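Local coordinates for protein (S)-ureidoglycine--glyoxylate transaminase (PDB 3ISL) that catalyses the pyridoxal-phosphate-dependent transfer of an amino group from (S)-ureidoglycine to glyoxylate, giving oxalurate and glycine in purine catabolism, at residues 21-26 with 367-372; 153-158 with 185-190. One frame throughout, in Å; residues are numbered along the deposited sequence.

Interaction 1: residues 21-26 with 367-372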
# COMPACT_ATOMS: atom_id res chain seq x y z
N GLU A 21 13.37 4.57 12.08
CA GLU A 21 13.91 5.67 11.27
C GLU A 21 14.39 5.07 9.96
O GLU A 21 14.86 3.92 9.92
CB GLU A 21 15.11 6.30 11.97
CG GLU A 21 14.83 7.12 13.14
CD GLU A 21 16.06 7.32 13.97
OE1 GLU A 21 17.20 7.35 13.41
OE2 GLU A 21 15.88 7.44 15.19
N VAL A 22 14.30 5.86 8.90
CA VAL A 22 14.74 5.48 7.56
C VAL A 22 16.13 6.01 7.26
O VAL A 22 16.41 7.24 7.52
CB VAL A 22 13.71 6.02 6.58
CG1 VAL A 22 14.09 5.79 5.13
CG2 VAL A 22 12.40 5.25 6.88
N ASP A 23 17.02 5.18 6.69
CA ASP A 23 18.33 5.73 6.28
C ASP A 23 18.12 6.97 5.38
O ASP A 23 17.26 6.94 4.49
CB ASP A 23 19.19 4.67 5.51
CG ASP A 23 20.68 5.12 5.32
OD1 ASP A 23 20.94 6.13 4.65
OD2 ASP A 23 21.61 4.48 5.86
N PRO A 24 18.91 8.04 5.59
CA PRO A 24 18.90 9.22 4.79
C PRO A 24 19.11 8.94 3.31
O PRO A 24 18.54 9.67 2.49
CB PRO A 24 20.06 10.04 5.37
CG PRO A 24 19.94 9.76 6.79
CD PRO A 24 19.83 8.24 6.74
N ARG A 25 19.90 7.91 2.98
CA ARG A 25 20.02 7.55 1.56
C ARG A 25 18.69 7.04 0.95
O ARG A 25 18.45 7.20 -0.24
CB ARG A 25 21.12 6.52 1.33
CG ARG A 25 22.51 7.08 1.54
CD ARG A 25 23.06 6.35 2.74
NE ARG A 25 24.07 5.43 2.30
CZ ARG A 25 24.49 4.36 2.96
NH1 ARG A 25 23.95 3.93 4.14
NH2 ARG A 25 25.46 3.70 2.39
N VAL A 26 17.86 6.39 1.76
CA VAL A 26 16.52 5.97 1.31
C VAL A 26 15.60 7.17 1.27
O VAL A 26 14.88 7.39 0.27
CB VAL A 26 15.97 4.82 2.20
CG1 VAL A 26 14.54 4.59 1.92
CG2 VAL A 26 16.78 3.51 1.93
N MET A 367 16.40 -1.67 15.56
CA MET A 367 16.22 -2.24 14.24
C MET A 367 16.75 -1.32 13.13
O MET A 367 16.42 -0.12 13.14
CB MET A 367 14.69 -2.40 13.95
CG MET A 367 13.96 -3.41 14.90
SD MET A 367 12.21 -3.23 14.68
CE MET A 367 11.64 -4.90 15.12
N GLY A 368 17.46 -1.87 12.13
CA GLY A 368 17.77 -1.09 10.98
C GLY A 368 18.58 0.17 11.29
O GLY A 368 19.54 0.14 12.08
N TYR A 369 18.18 1.28 10.68
CA TYR A 369 18.95 2.53 10.82
C TYR A 369 18.91 3.05 12.26
O TYR A 369 19.79 3.78 12.67
CB TYR A 369 18.38 3.59 9.88
CG TYR A 369 19.30 4.81 9.84
CD1 TYR A 369 20.55 4.74 9.18
CD2 TYR A 369 18.95 5.97 10.49
CE1 TYR A 369 21.41 5.81 9.16
CE2 TYR A 369 19.83 7.08 10.49
CZ TYR A 369 21.06 6.97 9.84
OH TYR A 369 21.92 8.07 9.81
N SER A 370 17.81 2.77 12.98
CA SER A 370 17.68 3.07 14.43
C SER A 370 18.66 2.28 15.34
O SER A 370 18.94 2.64 16.55
CB SER A 370 16.23 2.75 14.83
OG SER A 370 15.35 3.84 14.45
N CYS A 371 19.19 1.18 14.78
CA CYS A 371 20.10 0.32 15.53
C CYS A 371 21.50 0.91 15.38
O CYS A 371 22.31 0.43 14.54
CB CYS A 371 20.03 -1.12 14.99
SG CYS A 371 21.03 -2.24 15.94
N ARG A 372 21.78 1.99 16.12
CA ARG A 372 23.07 2.64 15.97
C ARG A 372 23.50 3.23 17.28
O ARG A 372 22.67 3.54 18.15
CB ARG A 372 23.11 3.65 14.80
CG ARG A 372 22.42 5.03 15.11
CD ARG A 372 22.39 5.88 13.78
NE ARG A 372 21.88 7.22 14.06
CZ ARG A 372 20.59 7.49 14.02
NH1 ARG A 372 19.76 6.49 13.69
NH2 ARG A 372 20.13 8.74 14.22
O HOH W 1 17.88 9.54 15.62

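Interaction 2: residues 153-158 with 185-190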
# COMPACT_ATOMS: atom_id res chain seq x y z
N HIS A 153 11.60 -17.50 17.55
CA HIS A 153 11.36 -18.98 17.51
C HIS A 153 12.27 -19.72 16.50
O HIS A 153 12.36 -19.27 15.36
CB HIS A 153 9.91 -19.23 17.10
CG HIS A 153 9.38 -20.51 17.64
ND1 HIS A 153 8.38 -20.56 18.59
CD2 HIS A 153 9.78 -21.78 17.45
CE1 HIS A 153 8.17 -21.81 18.94
NE2 HIS A 153 9.01 -22.57 18.26
N PRO A 154 12.95 -20.84 16.93
CA PRO A 154 13.68 -21.70 16.00
C PRO A 154 12.74 -22.25 14.92
O PRO A 154 11.60 -22.73 15.23
CB PRO A 154 14.21 -22.85 16.92
CG PRO A 154 14.40 -22.14 18.21
CD PRO A 154 13.20 -21.26 18.33
N LEU A 155 13.17 -22.15 13.67
CA LEU A 155 12.33 -22.61 12.56
C LEU A 155 12.77 -23.87 11.77
O LEU A 155 11.97 -24.42 11.06
CB LEU A 155 12.10 -21.45 11.55
CG LEU A 155 11.50 -20.16 12.12
CD1 LEU A 155 11.41 -19.16 10.98
CD2 LEU A 155 10.14 -20.34 12.88
N LYS A 156 14.04 -24.24 11.82
CA LYS A 156 14.57 -25.25 10.91
C LYS A 156 13.90 -26.63 11.14
O LYS A 156 13.50 -27.32 10.18
CB LYS A 156 16.12 -25.40 11.07
CG LYS A 156 16.88 -26.44 10.14
CD LYS A 156 18.46 -26.18 10.28
CE LYS A 156 19.40 -27.16 9.53
NZ LYS A 156 18.79 -27.37 8.20
N ALA A 157 13.83 -27.04 12.40
CA ALA A 157 13.29 -28.40 12.69
C ALA A 157 11.81 -28.46 12.22
O ALA A 157 11.33 -29.48 11.66
CB ALA A 157 13.49 -28.75 14.21
N ILE A 158 11.13 -27.34 12.36
CA ILE A 158 9.72 -27.26 11.99
C ILE A 158 9.55 -27.32 10.45
O ILE A 158 8.77 -28.10 9.96
CB ILE A 158 9.07 -25.99 12.60
CG1 ILE A 158 8.95 -26.20 14.10
CG2 ILE A 158 7.62 -25.74 11.93
CD1 ILE A 158 8.72 -24.89 14.89
N ASP A 185 15.72 -21.09 2.18
CA ASP A 185 16.06 -22.42 1.64
C ASP A 185 16.52 -23.39 2.70
O ASP A 185 15.96 -24.51 2.80
CB ASP A 185 17.06 -22.36 0.47
CG ASP A 185 16.42 -21.73 -0.77
OD1 ASP A 185 15.23 -21.40 -0.70
OD2 ASP A 185 17.09 -21.54 -1.79
N GLU A 186 17.47 -22.95 3.51
CA GLU A 186 18.02 -23.83 4.54
C GLU A 186 16.97 -24.33 5.54
O GLU A 186 17.09 -25.44 6.04
CB GLU A 186 19.15 -23.15 5.30
CG GLU A 186 20.47 -23.52 4.72
CD GLU A 186 21.67 -22.99 5.54
OE1 GLU A 186 22.47 -22.21 4.93
OE2 GLU A 186 21.79 -23.34 6.76
N TRP A 187 15.97 -23.50 5.85
CA TRP A 187 15.01 -23.87 6.88
C TRP A 187 13.76 -24.49 6.29
O TRP A 187 12.79 -24.72 7.01
CB TRP A 187 14.69 -22.65 7.75
CG TRP A 187 15.87 -22.14 8.51
CD1 TRP A 187 17.07 -22.77 8.72
CD2 TRP A 187 15.94 -20.90 9.21
NE1 TRP A 187 17.87 -22.00 9.50
CE2 TRP A 187 17.21 -20.84 9.83
CE3 TRP A 187 15.06 -19.82 9.37
CZ2 TRP A 187 17.66 -19.72 10.58
CZ3 TRP A 187 15.49 -18.71 10.14
CH2 TRP A 187 16.79 -18.69 10.75
N LYS A 188 13.76 -24.71 4.97
CA LYS A 188 12.69 -25.35 4.26
C LYS A 188 11.40 -24.56 4.51
O LYS A 188 10.34 -25.13 4.79
CB LYS A 188 12.50 -26.82 4.72
CG LYS A 188 13.76 -27.74 4.62
CD LYS A 188 14.37 -27.84 3.24
CE LYS A 188 15.05 -29.21 3.02
NZ LYS A 188 15.97 -29.50 4.13
N ILE A 189 11.52 -23.26 4.44
CA ILE A 189 10.35 -22.38 4.42
C ILE A 189 9.82 -22.31 3.00
O ILE A 189 10.58 -22.06 2.02
CB ILE A 189 10.74 -20.96 4.95
CG1 ILE A 189 11.22 -21.05 6.40
CG2 ILE A 189 9.60 -19.92 4.71
CD1 ILE A 189 11.75 -19.63 6.99
N ASP A 190 8.52 -22.56 2.89
CA ASP A 190 7.85 -22.54 1.59
C ASP A 190 7.40 -21.15 1.15
O ASP A 190 7.41 -20.84 -0.05
CB ASP A 190 6.67 -23.52 1.60
CG ASP A 190 7.10 -24.95 1.90
OD1 ASP A 190 7.79 -25.52 1.02
OD2 ASP A 190 6.72 -25.48 2.99

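Interaction 1: residues 21-26 with 367-372
Asp23 CA and Pro24 CD lie over one face of the Tyr369 ring, each offset toward its rim, in two CH-pi contacts. Against the opposite face rests CD of Arg372, while Glu21 OE1 sits at the ring edge, 3.7 Å from Tyr369 CD2. In this class-V aminotransferase the contact joins the N-terminal segment, where Asp23 is the N-cap of helix 24-29, to the 3-10 turn that precedes helix 373-389. The Arg372 guanidinium has Tyr369 CE2 over one face and meets Glu21 in its own plane. Arg372 NH1 forms a salt bridge with Glu21 OE1 at 2.7 Å, on the syn side but somewhat tilted out of the carboxylate plane, the two planes 72° apart. Arg372 NH1 also donates to Tyr369 O at 2.9 Å, from above the carbonyl plane; with two oxygens gripping it, the guanidinium is probably held in its rotation. A water donates to Glu21 OE2 and accepts from Arg372 NH2. Ser201 OG bonds to both Glu21 O and Tyr369 N. A chi1 of -80° puts Ser370 OG beside its own backbone N, where it is hydrogen-bonded to Ile14 O and accepts from Glu21 N at 3.2 Å in a nearly straight bond of 167°.

Interaction 2: residues 153-158 with 185-190
Lys156 and Trp187 cross at about a right angle, the lysine methylenes passing the pyrrole side of the indole. Lys156 CB comes closest, 3.7 Å from Trp187 CD1, and CG and CD follow near the same atom. With CG anti to the backbone N (chi1 -179°), the lysine sets out past the indole, and the bend at chi4 turns NZ toward the backbone of the type I turn 185-188. Lys156 NZ makes a weak hydrogen bond to Glu186 O at 3.4 Å, while its salt bridge to Glu160 is the stronger tie. Leu155 lies at an oblique angle to the six-membered ring, with Leu155 CB 4.0 Å from Trp187 CE3. Its CD1 touches both that carbon and Ile189 CD1, and Leu155 and Ile189 both rest on Val171 of the central sheet. An alanine at Trp187 would probably leave Leu155 CB and the lysine methylenes without the ring they pack on, opening a gap between turn and helix start. The contact joins the start of helix 156-164 and the residue before it to the loop leading into strand 191-193 in the large PLP-binding domain. It is chiefly apolar, with one weak polar bond, and the lysine's charge is answered within its own helix.

How the interactions relate
From the N terminus, the chain first passes through 21-26, which meets 367-372 much later in the chain, so interaction 1 closes a loop of 340 residues holding most of the fold. Within that span, 153-158 and 185-190 meet across only 26 residues, a short loop that includes strand 168-172; interaction 2 therefore lies wholly inside the larger loop, and the two do not cross. Interaction 1 brings the N-terminal segment to the approach of helix 373-389, whereas interaction 2 joins a helix start to a turn beside the central mixed sheet. They lie on opposite sides of the chain's centre, their own centres about 28 Å apart and their nearest atoms about 13 Å.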